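Local structure of tRNA (guanosine(18)-2'-O)-methyltransferase (Aquifex aeolicus, 1ZJR) at residues 99-104 with 121-126; 25-30 with 53-58; 18-23 with 179-184; 41-46 with 69-74. The protein catalyses the 2'-O-methylation of guanosine at position 18 in a subset of tRNA species, with S-adenosyl-L-methionine as the methyl donor. All coordinates share one frame; numbering follows the deposited sequence.

In the fold
Three of the contacts belong to the central parallel sheet or its covering helices. Contacts 1 and 2, centres about 9 Å apart, are joined where strands 26-31 and 121-126 run side by side, with probable hydrogen bonds between Ile27 and both Thr121 and Leu123; contact 2 closes before contact 1 opens. Contact 4, about 14 Å from contact 2 between centres, sets helix 36-49 against helix 68-71 and the turn that follows; its segments alternate along the chain with those of contact 2, whose Leu54 carries Val43 and Cys46. Contact 3, centred 18 to 22 Å from the others, brings the chain leaving helix 7-19 up to the loop before helix 185-200, so the other three contacts lie between its segments in sequence.

Contact 1. Residues 99-104 with 121-126; sequences QIVATW and TVLVVG. With GOL (glycerol), chain C.
Thr103 and Gly126, at the ends of neighbouring strands, grip one hydroxyl of a glycerol that probably came from the crystallisation liquor. Thr103 OG1 lies 2.7 Å from glycerol O1, and Gly126 N donates to the same O1 over 2.9 Å at 166°. Gly126 O takes a bond from glycerol O2 at 2.7 Å and a weak one from O1, while Leu155 O holds the glycerol as well. Thr103 can take part because its OG1 stands between the backbone N and the carbonyl carbon (chi1 56°), and its CG2 is left to meet Val125 CG1.

Behind the glycerol the strands run parallel, stitched by backbone bonds. Val124 N reaches Val101 O in 2.8 Å, almost straight at 177°, whereas Thr103 N to Val124 O is longer at 3.2 Å. Val122 uses its N for Gln99 O and its O for Val101 N. Beta-branched residues suit this extended backbone. On one face Ile100 CD1 lies 3.9 Å from Val122 CB, the two side chains side by side, and Ile100 CG2 touches Val124 CG2; helix 86-95 covers them. Ala102, with CB alone, brings little bulk beside Val124. On the other face Val101 CG2 packs 3.7 Å from Thr121 CG2, and the Thr121 hydroxyl turns to Lys119 O. Leu123 reaches helix 157-174.

Polar groups gathered at the C-terminal ends of parallel strands, over an apolar body, are typical of an alpha/beta ligand site; here Thr103, Ile146 and Leu155 are predicted to bind S-adenosyl-L-methionine in the SPOUT fold.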
loop_
_atom_site.group_PDB
_atom_site.type_symbol
_atom_site.label_atom_id
_atom_site.label_comp_id
_atom_site.label_asym_id
_atom_site.label_seq_id
_atom_site.Cartn_x
_atom_site.Cartn_y
_atom_site.Cartn_z
ATOM N N GLN A 99 7.287 1.507 -11.309
ATOM C CA GLN A 99 8.302 0.487 -11.071
ATOM C C GLN A 99 7.667 -0.493 -10.090
ATOM O O GLN A 99 7.013 -0.082 -9.126
ATOM C CB GLN A 99 9.575 1.079 -10.457
ATOM C CG GLN A 99 9.418 1.648 -9.054
ATOM C CD GLN A 99 10.753 2.024 -8.414
ATOM O OE1 GLN A 99 10.793 2.698 -7.385
ATOM N NE2 GLN A 99 11.849 1.582 -9.018
ATOM N N ILE A 100 7.838 -1.783 -10.351
ATOM C CA ILE A 100 7.284 -2.814 -9.486
ATOM C C ILE A 100 8.382 -3.289 -8.538
ATOM O O ILE A 100 9.377 -3.877 -8.967
ATOM C CB ILE A 100 6.764 -4.008 -10.313
ATOM C CG1 ILE A 100 5.858 -3.499 -11.439
ATOM C CG2 ILE A 100 6.013 -4.980 -9.407
ATOM C CD1 ILE A 100 4.658 -2.689 -10.968
ATOM N N VAL A 101 8.187 -3.019 -7.251
ATOM C CA VAL A 101 9.140 -3.371 -6.202
ATOM C C VAL A 101 8.546 -4.503 -5.364
ATOM O O VAL A 101 7.527 -4.325 -4.696
ATOM C CB VAL A 101 9.414 -2.138 -5.307
ATOM C CG1 VAL A 101 10.430 -2.470 -4.216
ATOM C CG2 VAL A 101 9.922 -0.982 -6.176
ATOM N N ALA A 102 9.188 -5.666 -5.392
ATOM C CA ALA A 102 8.665 -6.813 -4.662
ATOM C C ALA A 102 9.598 -7.407 -3.622
ATOM O O ALA A 102 10.797 -7.547 -3.848
ATOM C CB ALA A 102 8.252 -7.894 -5.648
ATOM N N THR A 103 9.034 -7.767 -2.473
ATOM C CA THR A 103 9.816 -8.387 -1.411
ATOM C C THR A 103 10.050 -9.824 -1.863
ATOM O O THR A 103 9.101 -10.588 -2.041
ATOM C CB THR A 103 9.043 -8.419 -0.087
ATOM O OG1 THR A 103 7.788 -9.083 -0.294
ATOM C CG2 THR A 103 8.798 -7.002 0.421
ATOM N N TRP A 104 11.314 -10.180 -2.052
ATOM C CA TRP A 104 11.683 -11.521 -2.501
ATOM C C TRP A 104 12.837 -11.999 -1.625
ATOM O O TRP A 104 13.916 -11.405 -1.624
ATOM C CB TRP A 104 12.088 -11.461 -3.984
ATOM C CG TRP A 104 12.452 -12.786 -4.601
ATOM C CD1 TRP A 104 13.695 -13.192 -4.986
ATOM C CD2 TRP A 104 11.562 -13.873 -4.906
ATOM N NE1 TRP A 104 13.639 -14.464 -5.514
ATOM C CE2 TRP A 104 12.343 -14.906 -5.476
ATOM C CE3 TRP A 104 10.183 -14.072 -4.755
ATOM C CZ2 TRP A 104 11.791 -16.125 -5.894
ATOM C CZ3 TRP A 104 9.632 -15.285 -5.172
ATOM C CH2 TRP A 104 10.440 -16.297 -5.735
ATOM N N THR A 121 5.579 4.154 -7.914
ATOM C CA THR A 121 5.941 2.830 -7.430
ATOM C C THR A 121 4.793 1.980 -6.900
ATOM O O THR A 121 3.880 2.484 -6.251
ATOM C CB THR A 121 6.948 2.951 -6.261
ATOM O OG1 THR A 121 8.112 3.652 -6.702
ATOM C CG2 THR A 121 7.344 1.564 -5.728
ATOM N N VAL A 122 4.857 0.684 -7.177
ATOM C CA VAL A 122 3.878 -0.250 -6.639
ATOM C C VAL A 122 4.713 -1.177 -5.755
ATOM O O VAL A 122 5.564 -1.905 -6.259
ATOM C CB VAL A 122 3.189 -1.122 -7.726
ATOM C CG1 VAL A 122 2.310 -2.169 -7.045
ATOM C CG2 VAL A 122 2.324 -0.261 -8.649
ATOM N N LEU A 123 4.502 -1.118 -4.443
ATOM C CA LEU A 123 5.224 -1.983 -3.514
ATOM C C LEU A 123 4.405 -3.258 -3.320
ATOM O O LEU A 123 3.260 -3.193 -2.874
ATOM C CB LEU A 123 5.398 -1.296 -2.152
ATOM C CG LEU A 123 5.918 -2.224 -1.043
ATOM C CD1 LEU A 123 7.335 -2.671 -1.382
ATOM C CD2 LEU A 123 5.885 -1.508 0.302
ATOM N N VAL A 124 4.985 -4.409 -3.649
ATOM C CA VAL A 124 4.275 -5.675 -3.490
ATOM C C VAL A 124 4.848 -6.455 -2.315
ATOM O O VAL A 124 6.050 -6.727 -2.270
ATOM C CB VAL A 124 4.387 -6.559 -4.761
ATOM C CG1 VAL A 124 3.414 -7.733 -4.665
ATOM C CG2 VAL A 124 4.103 -5.729 -6.008
ATOM N N VAL A 125 3.981 -6.807 -1.366
ATOM C CA VAL A 125 4.384 -7.563 -0.182
ATOM C C VAL A 125 3.496 -8.799 -0.124
ATOM O O VAL A 125 2.487 -8.867 -0.821
ATOM C CB VAL A 125 4.177 -6.744 1.118
ATOM C CG1 VAL A 125 5.020 -5.473 1.085
ATOM C CG2 VAL A 125 2.705 -6.396 1.280
ATOM N N GLY A 126 3.854 -9.778 0.696
ATOM C CA GLY A 126 3.003 -10.954 0.756
ATOM C C GLY A 126 3.458 -12.033 1.707
ATOM O O GLY A 126 4.503 -11.908 2.341
HETATM C C1 GOL C . 7.148 -8.973 3.240
HETATM O O1 GOL C . 6.386 -9.210 2.058
HETATM C C2 GOL C . 7.546 -10.366 3.821
HETATM O O2 GOL C . 6.341 -11.103 4.142
HETATM C C3 GOL C . 8.378 -10.181 5.111
HETATM O O3 GOL C . 8.813 -11.428 5.659
#

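Contact 2. Residues 25-30 with 53-58; sequences DLIVFA and YLYYYH
Val28 spends both backbone polar groups on strand 51-57: its N donates to Tyr53 O over 3.2 Å, and its O accepts from Tyr55 N at 2.9 Å. Two residues on, Ala30 repeats the pattern, with Ala30 N 2.8 Å from Tyr55 O and Tyr57 N 3.0 Å from Ala30 O. The N-H and C=O groups of Ile27 and Phe29 face the other way and are taken by strand 121-126. Where the strands begin to part, a water bridges them, donating to Leu26 O at 2.6 Å and accepting from Tyr53 N.

Between these bonds the side-chain contacts are apolar, the tyrosines meeting the other strand through ring carbons or CB. Ile27 CG2 comes to the edge of the Tyr55 ring, 3.7 Å from CD1, and Ile27 CD1 rests against Tyr53. Phe29 CG is anti to the backbone N (chi1 -168°), and the side chain crosses that of Tyr55 at about a right angle; its CD1 is 3.7 Å from Tyr55 CB, its CE2 meets Tyr57 CB, and Tyr55 O lies over one face of the ring, offset toward the rim. An alanine in place of Phe29 removes the ring, which would probably open a gap beside the CB atoms of Tyr55 and Tyr57 and toward Leu90 of helix 86-95. Opposite, Leu54 CD2 fits against Val28 CG1, and Ala30 is small enough to sit beside Tyr56, whose hydroxyl binds Lys62 O.

The chemistry implies a division of labour: backbone bonds set the register of this beta-alpha-beta unit, and side chains seal its faces to the helices.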
loop_
_atom_site.group_PDB
_atom_site.type_symbol
_atom_site.label_atom_id
_atom_site.label_comp_id
_atom_site.label_asym_id
_atom_site.label_seq_id
_atom_site.Cartn_x
_atom_site.Cartn_y
_atom_site.Cartn_z
ATOM N N ASP A 25 0.657 8.314 -6.171
ATOM C CA ASP A 25 1.743 7.650 -6.866
ATOM C C ASP A 25 2.376 6.433 -6.168
ATOM O O ASP A 25 3.090 5.645 -6.798
ATOM C CB ASP A 25 2.806 8.724 -7.097
ATOM C CG ASP A 25 3.837 8.312 -8.070
ATOM O OD1 ASP A 25 3.446 7.800 -9.139
ATOM O OD2 ASP A 25 5.032 8.510 -7.770
ATOM N N LEU A 26 2.133 6.297 -4.870
ATOM C CA LEU A 26 2.701 5.197 -4.089
ATOM C C LEU A 26 1.614 4.142 -3.856
ATOM O O LEU A 26 0.727 4.327 -3.026
ATOM C CB LEU A 26 3.224 5.741 -2.757
ATOM C CG LEU A 26 3.977 4.766 -1.847
ATOM C CD1 LEU A 26 5.157 4.157 -2.598
ATOM C CD2 LEU A 26 4.456 5.506 -0.617
ATOM N N ILE A 27 1.699 3.044 -4.600
ATOM C CA ILE A 27 0.702 1.975 -4.542
ATOM C C ILE A 27 1.208 0.766 -3.772
ATOM O O ILE A 27 2.392 0.454 -3.814
ATOM C CB ILE A 27 0.337 1.482 -5.972
ATOM C CG1 ILE A 27 0.069 2.677 -6.894
ATOM C CG2 ILE A 27 -0.872 0.543 -5.920
ATOM C CD1 ILE A 27 -1.087 3.550 -6.470
ATOM N N VAL A 28 0.306 0.087 -3.073
ATOM C CA VAL A 28 0.684 -1.116 -2.338
ATOM C C VAL A 28 -0.170 -2.281 -2.831
ATOM O O VAL A 28 -1.375 -2.137 -3.047
ATOM C CB VAL A 28 0.467 -0.966 -0.813
ATOM C CG1 VAL A 28 0.754 -2.298 -0.117
ATOM C CG2 VAL A 28 1.384 0.114 -0.252
ATOM N N PHE A 29 0.466 -3.432 -3.015
ATOM C CA PHE A 29 -0.224 -4.634 -3.463
ATOM C C PHE A 29 0.074 -5.723 -2.435
ATOM O O PHE A 29 1.236 -6.070 -2.226
ATOM C CB PHE A 29 0.303 -5.075 -4.830
ATOM C CG PHE A 29 -0.537 -6.141 -5.491
ATOM C CD1 PHE A 29 -1.373 -5.821 -6.556
ATOM C CD2 PHE A 29 -0.513 -7.457 -5.027
ATOM C CE1 PHE A 29 -2.180 -6.792 -7.155
ATOM C CE2 PHE A 29 -1.317 -8.438 -5.620
ATOM C CZ PHE A 29 -2.153 -8.101 -6.688
ATOM N N ALA A 30 -0.972 -6.235 -1.790
ATOM C CA ALA A 30 -0.835 -7.284 -0.786
ATOM C C ALA A 30 -1.065 -8.622 -1.478
ATOM O O ALA A 30 -2.176 -8.936 -1.912
ATOM C CB ALA A 30 -1.855 -7.085 0.331
ATOM N N TYR A 53 -4.103 3.922 -2.640
ATOM C CA TYR A 53 -4.587 2.696 -3.271
ATOM C C TYR A 53 -3.893 1.431 -2.780
ATOM O O TYR A 53 -2.667 1.309 -2.871
ATOM C CB TYR A 53 -4.423 2.778 -4.791
ATOM C CG TYR A 53 -5.078 3.983 -5.424
ATOM C CD1 TYR A 53 -4.331 5.116 -5.749
ATOM C CD2 TYR A 53 -6.445 3.988 -5.708
ATOM C CE1 TYR A 53 -4.928 6.226 -6.346
ATOM C CE2 TYR A 53 -7.055 5.094 -6.305
ATOM C CZ TYR A 53 -6.292 6.205 -6.621
ATOM O OH TYR A 53 -6.885 7.292 -7.223
ATOM N N LEU A 54 -4.693 0.491 -2.281
ATOM C CA LEU A 54 -4.195 -0.795 -1.792
ATOM C C LEU A 54 -4.944 -1.880 -2.559
ATOM O O LEU A 54 -6.169 -1.962 -2.481
ATOM C CB LEU A 54 -4.508 -0.962 -0.297
ATOM C CG LEU A 54 -3.686 -1.895 0.613
ATOM C CD1 LEU A 54 -4.629 -2.520 1.619
ATOM C CD2 LEU A 54 -2.946 -2.963 -0.158
ATOM N N TYR A 55 -4.214 -2.698 -3.307
ATOM C CA TYR A 55 -4.811 -3.796 -4.059
ATOM C C TYR A 55 -4.417 -5.071 -3.342
ATOM O O TYR A 55 -3.391 -5.106 -2.663
ATOM C CB TYR A 55 -4.266 -3.834 -5.485
ATOM C CG TYR A 55 -4.664 -2.639 -6.316
ATOM C CD1 TYR A 55 -3.987 -1.426 -6.198
ATOM C CD2 TYR A 55 -5.738 -2.712 -7.203
ATOM C CE1 TYR A 55 -4.368 -0.315 -6.941
ATOM C CE2 TYR A 55 -6.127 -1.604 -7.957
ATOM C CZ TYR A 55 -5.439 -0.410 -7.818
ATOM O OH TYR A 55 -5.819 0.693 -8.548
ATOM N N TYR A 56 -5.225 -6.115 -3.480
ATOM C CA TYR A 56 -4.899 -7.371 -2.822
ATOM C C TYR A 56 -5.406 -8.586 -3.586
ATOM O O TYR A 56 -6.390 -8.514 -4.325
ATOM C CB TYR A 56 -5.453 -7.376 -1.394
ATOM C CG TYR A 56 -6.949 -7.567 -1.284
ATOM C CD1 TYR A 56 -7.498 -8.843 -1.125
ATOM C CD2 TYR A 56 -7.816 -6.474 -1.316
ATOM C CE1 TYR A 56 -8.870 -9.020 -0.994
ATOM C CE2 TYR A 56 -9.188 -6.642 -1.188
ATOM C CZ TYR A 56 -9.709 -7.918 -1.023
ATOM O OH TYR A 56 -11.065 -8.085 -0.868
ATOM N N TYR A 57 -4.702 -9.696 -3.404
ATOM C CA TYR A 57 -5.023 -10.969 -4.034
ATOM C C TYR A 57 -5.096 -11.964 -2.880
ATOM O O TYR A 57 -4.183 -12.025 -2.064
ATOM C CB TYR A 57 -3.893 -11.345 -4.993
ATOM C CG TYR A 57 -3.990 -12.725 -5.615
ATOM C CD1 TYR A 57 -2.970 -13.653 -5.438
ATOM C CD2 TYR A 57 -5.059 -13.070 -6.444
ATOM C CE1 TYR A 57 -2.999 -14.894 -6.079
ATOM C CE2 TYR A 57 -5.103 -14.306 -7.087
ATOM C CZ TYR A 57 -4.068 -15.211 -6.903
ATOM O OH TYR A 57 -4.093 -16.425 -7.551
ATOM N N HIS A 58 -6.174 -12.734 -2.791
ATOM C CA HIS A 58 -6.277 -13.686 -1.691
ATOM C C HIS A 58 -6.862 -15.036 -2.089
ATOM O O HIS A 58 -7.569 -15.150 -3.090
ATOM C CB HIS A 58 -7.094 -13.068 -0.551
ATOM C CG HIS A 58 -7.119 -13.900 0.693
ATOM N ND1 HIS A 58 -5.971 -14.380 1.289
ATOM C CD2 HIS A 58 -8.149 -14.327 1.461
ATOM C CE1 HIS A 58 -6.295 -15.067 2.370
ATOM N NE2 HIS A 58 -7.609 -15.050 2.497
HETATM O O HOH W 1 -1.547 5.453 -3.522
#

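Contact 3. Residues 18-23 with 179-184; sequences VLEKRQ and SRPSLS
Ser182 bonds to Arg22 where the loop joining helix 157-174 to helix 185-200 meets the chain leaving helix 7-19. The loop leads straight into helix 185-200, which Ser184 N-caps. Ser182 OG donates to Arg22 O over 2.7 Å, approaching 21° out of the carbonyl plane, and also accepts from Lys24 N. Serine suits the place because one small group can both give and receive a bond. Two waters crowd the same carbonyl. One lies 2.8 Å from Arg22 O, is close to Leu19 O as well, and accepts from Leu183 N; the other lies 2.9 Å from Arg180 O and takes a weak bond from Ser182 N. Each has more acceptors nearby than protons to give, so the network is probably shared among alternatives.

The firm, apolar side is built by Leu183. Its CD1 is 3.6 Å from Leu19 O and also touches Leu19 CD2 and Arg22 CB, while Leu52 and Ile188 pack on the same side chain. Arg22 bends away from the loop at CD, and its guanidinium pairs with Asp47 and Trp77 O; Val18 CG1 lies 3.5 Å above the centre of that flat group.

The outer side is looser and faces solvent. Here Glu20 and Pro181 lie alongside each other, pointing the same way, with Glu20 CB 3.9 Å from Pro181 CG, and the carboxylate leads off toward Arg16, a long and weak ion pair. Even here one approach is close: Pro181 CA makes a bent CA-H...O contact with Glu20 O, 3.2 Å away.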
loop_
_atom_site.group_PDB
_atom_site.type_symbol
_atom_site.label_atom_id
_atom_site.label_comp_id
_atom_site.label_asym_id
_atom_site.label_seq_id
_atom_site.Cartn_x
_atom_site.Cartn_y
_atom_site.Cartn_z
ATOM N N VAL A 18 -6.236 15.130 4.821
ATOM C CA VAL A 18 -5.617 13.842 4.550
ATOM C C VAL A 18 -5.435 13.663 3.047
ATOM O O VAL A 18 -4.369 13.253 2.592
ATOM C CB VAL A 18 -6.475 12.683 5.122
ATOM C CG1 VAL A 18 -5.967 11.344 4.611
ATOM C CG2 VAL A 18 -6.428 12.714 6.650
ATOM N N LEU A 19 -6.470 13.972 2.271
ATOM C CA LEU A 19 -6.371 13.826 0.824
ATOM C C LEU A 19 -5.294 14.739 0.234
ATOM O O LEU A 19 -4.664 14.399 -0.767
ATOM C CB LEU A 19 -7.732 14.102 0.168
ATOM C CG LEU A 19 -8.800 13.031 0.418
ATOM C CD1 LEU A 19 -10.128 13.455 -0.211
ATOM C CD2 LEU A 19 -8.331 11.706 -0.169
ATOM N N GLU A 20 -5.062 15.887 0.864
ATOM C CA GLU A 20 -4.047 16.811 0.369
ATOM C C GLU A 20 -2.620 16.302 0.575
ATOM O O GLU A 20 -1.673 16.846 0.009
ATOM C CB GLU A 20 -4.233 18.186 1.020
ATOM C CG GLU A 20 -5.444 18.926 0.464
ATOM C CD GLU A 20 -5.768 20.204 1.207
ATOM O OE1 GLU A 20 -6.693 20.921 0.764
ATOM O OE2 GLU A 20 -5.108 20.491 2.230
ATOM N N LYS A 21 -2.468 15.245 1.365
ATOM C CA LYS A 21 -1.150 14.667 1.618
ATOM C C LYS A 21 -1.013 13.282 0.984
ATOM O O LYS A 21 0.067 12.700 0.979
ATOM C CB LYS A 21 -0.896 14.559 3.121
ATOM C CG LYS A 21 -0.858 15.899 3.853
ATOM C CD LYS A 21 -0.818 15.686 5.358
ATOM C CE LYS A 21 -0.850 17.005 6.122
ATOM N NZ LYS A 21 -0.976 16.776 7.594
ATOM N N ARG A 22 -2.113 12.751 0.456
ATOM C CA ARG A 22 -2.085 11.435 -0.171
ATOM C C ARG A 22 -1.113 11.362 -1.352
ATOM O O ARG A 22 -1.013 12.289 -2.155
ATOM C CB ARG A 22 -3.496 11.039 -0.634
ATOM C CG ARG A 22 -4.419 10.532 0.482
ATOM C CD ARG A 22 -3.949 9.169 0.986
ATOM N NE ARG A 22 -4.914 8.506 1.865
ATOM C CZ ARG A 22 -4.725 8.290 3.164
ATOM N NH1 ARG A 22 -3.607 8.697 3.757
ATOM N NH2 ARG A 22 -5.632 7.619 3.866
ATOM N N GLN A 23 -0.395 10.246 -1.439
ATOM C CA GLN A 23 0.564 9.996 -2.510
ATOM C C GLN A 23 -0.138 9.103 -3.535
ATOM O O GLN A 23 -0.071 7.877 -3.446
ATOM C CB GLN A 23 1.792 9.271 -1.952
ATOM C CG GLN A 23 2.471 9.996 -0.806
ATOM C CD GLN A 23 3.005 11.349 -1.223
ATOM O OE1 GLN A 23 2.523 12.395 -0.771
ATOM N NE2 GLN A 23 3.995 11.339 -2.100
ATOM N N SER A 179 4.279 18.055 1.086
ATOM C CA SER A 179 3.993 19.476 1.278
ATOM C C SER A 179 3.058 20.056 0.220
ATOM O O SER A 179 2.541 21.161 0.386
ATOM C CB SER A 179 5.295 20.284 1.321
ATOM O OG SER A 179 5.929 20.317 0.054
ATOM N N ARG A 180 2.850 19.322 -0.869
ATOM C CA ARG A 180 1.944 19.772 -1.923
ATOM C C ARG A 180 1.093 18.575 -2.348
ATOM O O ARG A 180 1.585 17.453 -2.426
ATOM C CB ARG A 180 2.719 20.335 -3.126
ATOM C CG ARG A 180 3.332 19.306 -4.063
ATOM C CD ARG A 180 4.560 18.629 -3.479
ATOM N NE ARG A 180 5.091 17.608 -4.384
ATOM C CZ ARG A 180 4.479 16.458 -4.656
ATOM N NH1 ARG A 180 3.310 16.173 -4.090
ATOM N NH2 ARG A 180 5.028 15.598 -5.507
ATOM N N PRO A 181 -0.202 18.800 -2.615
ATOM C CA PRO A 181 -1.113 17.724 -3.029
ATOM C C PRO A 181 -0.767 17.099 -4.376
ATOM O O PRO A 181 -0.552 17.815 -5.353
ATOM C CB PRO A 181 -2.475 18.420 -3.075
ATOM C CG PRO A 181 -2.324 19.552 -2.098
ATOM C CD PRO A 181 -0.941 20.055 -2.402
ATOM N N SER A 182 -0.711 15.769 -4.433
ATOM C CA SER A 182 -0.433 15.087 -5.695
ATOM C C SER A 182 -1.773 14.907 -6.417
ATOM O O SER A 182 -1.819 14.701 -7.629
ATOM C CB SER A 182 0.229 13.722 -5.458
ATOM O OG SER A 182 -0.629 12.831 -4.768
ATOM N N LEU A 183 -2.859 14.969 -5.657
ATOM C CA LEU A 183 -4.203 14.863 -6.220
ATOM C C LEU A 183 -4.649 16.273 -6.598
ATOM O O LEU A 183 -4.353 17.222 -5.882
ATOM C CB LEU A 183 -5.187 14.316 -5.184
ATOM C CG LEU A 183 -5.065 12.854 -4.748
ATOM C CD1 LEU A 183 -5.998 12.612 -3.565
ATOM C CD2 LEU A 183 -5.403 11.932 -5.915
ATOM N N SER A 184 -5.370 16.404 -7.706
ATOM C CA SER A 184 -5.867 17.707 -8.136
ATOM C C SER A 184 -7.132 18.013 -7.346
ATOM O O SER A 184 -7.718 17.117 -6.737
ATOM C CB SER A 184 -6.192 17.685 -9.631
ATOM O OG SER A 184 -7.225 16.752 -9.905
HETATM O O HOH W 2 -2.523 14.564 -2.563
HETATM O O HOH W 3 0.818 14.629 -2.154
#

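Contact 4. Residues 41-46 with 69-74; sequences AIVRTC and GITQGS
Ala41 and Ile70 meet first, the backbone N of the alanine 4.3 Å from Ile70 CG2, though Ile70 is poorly ordered. Next, Val43 turns toward the other segment; its CG1, anti to the backbone N (chi1 174°), lies 4.0 Å from Thr71 OG1 and close to Ser74 OG. Arg44 makes the polar grip. Its long chain bends at chi3 (-59°), which turns NE toward Ile70; NH2 donates to Ile70 O at 2.9 Å, and NE adds a weak bond to the same oxygen, which lies at the edge of the guanidinium. NH2 also pairs with a sulfate ion, probably from the crystallisation liquor.

Across from Arg44 CA, 3.6 Å away, sits Ser74 OG, which donates to Thr71 O and accepts from Thr71 OG1, drawing together the ends of the type I' turn from Thr71 to Ser74. An alanine at Ser74 would probably leave Thr71 OG1 without this acceptor and open a gap beside Arg44. Gly73 suits the turn because a CB there would collide with the preceding carbonyl.

Helix 36-49 thus lies with Val43 and Cys46 on Leu54 of strand 51-57, Ala41 and Ile42 on helix 157-174, and short helix 68-71 and its turn against Val43 and Arg44.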
loop_
_atom_site.group_PDB
_atom_site.type_symbol
_atom_site.label_atom_id
_atom_site.label_comp_id
_atom_site.label_asym_id
_atom_site.label_seq_id
_atom_site.Cartn_x
_atom_site.Cartn_y
_atom_site.Cartn_z
ATOM N N ALA A 41 -3.609 -4.304 9.856
ATOM C CA ALA A 41 -2.464 -3.510 10.277
ATOM C C ALA A 41 -1.835 -2.849 9.055
ATOM O O ALA A 41 -1.396 -1.703 9.117
ATOM C CB ALA A 41 -1.441 -4.398 10.989
ATOM N N ILE A 42 -1.798 -3.574 7.941
ATOM C CA ILE A 42 -1.237 -3.043 6.706
ATOM C C ILE A 42 -2.096 -1.886 6.199
ATOM O O ILE A 42 -1.572 -0.892 5.695
ATOM C CB ILE A 42 -1.134 -4.149 5.626
ATOM C CG1 ILE A 42 0.006 -5.104 5.999
ATOM C CG2 ILE A 42 -0.898 -3.528 4.238
ATOM C CD1 ILE A 42 0.143 -6.320 5.089
ATOM N N VAL A 43 -3.412 -2.007 6.339
ATOM C CA VAL A 43 -4.303 -0.939 5.901
ATOM C C VAL A 43 -3.996 0.310 6.723
ATOM O O VAL A 43 -3.891 1.412 6.175
ATOM C CB VAL A 43 -5.794 -1.323 6.085
ATOM C CG1 VAL A 43 -6.688 -0.137 5.751
ATOM C CG2 VAL A 43 -6.141 -2.491 5.180
ATOM N N ARG A 44 -3.843 0.134 8.033
ATOM C CA ARG A 44 -3.538 1.254 8.926
ATOM C C ARG A 44 -2.221 1.919 8.531
ATOM O O ARG A 44 -2.103 3.150 8.538
ATOM C CB ARG A 44 -3.445 0.789 10.391
ATOM C CG ARG A 44 -3.440 1.967 11.380
ATOM C CD ARG A 44 -2.899 1.638 12.777
ATOM N NE ARG A 44 -3.622 0.573 13.466
ATOM C CZ ARG A 44 -3.606 0.388 14.787
ATOM N NH1 ARG A 44 -2.915 1.202 15.573
ATOM N NH2 ARG A 44 -4.266 -0.629 15.325
ATOM N N THR A 45 -1.228 1.102 8.197
ATOM C CA THR A 45 0.079 1.609 7.798
ATOM C C THR A 45 0.009 2.369 6.472
ATOM O O THR A 45 0.693 3.378 6.291
ATOM C CB THR A 45 1.088 0.455 7.689
ATOM O OG1 THR A 45 1.197 -0.185 8.966
ATOM C CG2 THR A 45 2.446 0.965 7.261
ATOM N N CYS A 46 -0.810 1.886 5.543
ATOM C CA CYS A 46 -0.964 2.568 4.258
ATOM C C CYS A 46 -1.508 3.965 4.516
ATOM O O CYS A 46 -1.002 4.959 3.980
ATOM C CB CYS A 46 -1.934 1.798 3.352
ATOM S SG CYS A 46 -1.206 0.327 2.623
ATOM N N GLY A 69 -11.871 -2.928 14.631
ATOM C CA GLY A 69 -11.212 -2.710 15.906
ATOM C C GLY A 69 -9.702 -2.614 15.793
ATOM O O GLY A 69 -9.040 -2.077 16.682
ATOM N N ILE A 70 -9.153 -3.137 14.700
ATOM C CA ILE A 70 -7.711 -3.109 14.472
ATOM C C ILE A 70 -7.339 -2.053 13.431
ATOM O O ILE A 70 -6.223 -1.535 13.429
ATOM C CB ILE A 70 -7.197 -4.500 14.011
ATOM C CG1 ILE A 70 -7.372 -5.513 15.146
ATOM C CG2 ILE A 70 -5.733 -4.417 13.594
ATOM C CD1 ILE A 70 -6.882 -6.909 14.815
ATOM N N THR A 71 -8.281 -1.731 12.552
ATOM C CA THR A 71 -8.046 -0.730 11.519
ATOM C C THR A 71 -8.373 0.660 12.062
ATOM O O THR A 71 -7.929 1.671 11.516
ATOM C CB THR A 71 -8.918 -0.995 10.275
ATOM O OG1 THR A 71 -8.561 -0.080 9.232
ATOM C CG2 THR A 71 -10.389 -0.815 10.610
ATOM N N GLN A 72 -9.149 0.696 13.141
ATOM C CA GLN A 72 -9.551 1.950 13.772
ATOM C C GLN A 72 -10.339 2.835 12.810
ATOM O O GLN A 72 -10.405 4.052 12.988
ATOM C CB GLN A 72 -8.322 2.696 14.287
ATOM N N GLY A 73 -10.933 2.217 11.795
ATOM C CA GLY A 73 -11.713 2.965 10.826
ATOM C C GLY A 73 -10.895 3.487 9.660
ATOM O O GLY A 73 -11.441 4.091 8.736
ATOM N N SER A 74 -9.586 3.253 9.700
ATOM C CA SER A 74 -8.694 3.710 8.639
ATOM C C SER A 74 -9.050 3.071 7.299
ATOM O O SER A 74 -8.808 3.651 6.242
ATOM C CB SER A 74 -7.237 3.396 8.995
ATOM O OG SER A 74 -7.033 2.005 9.172
#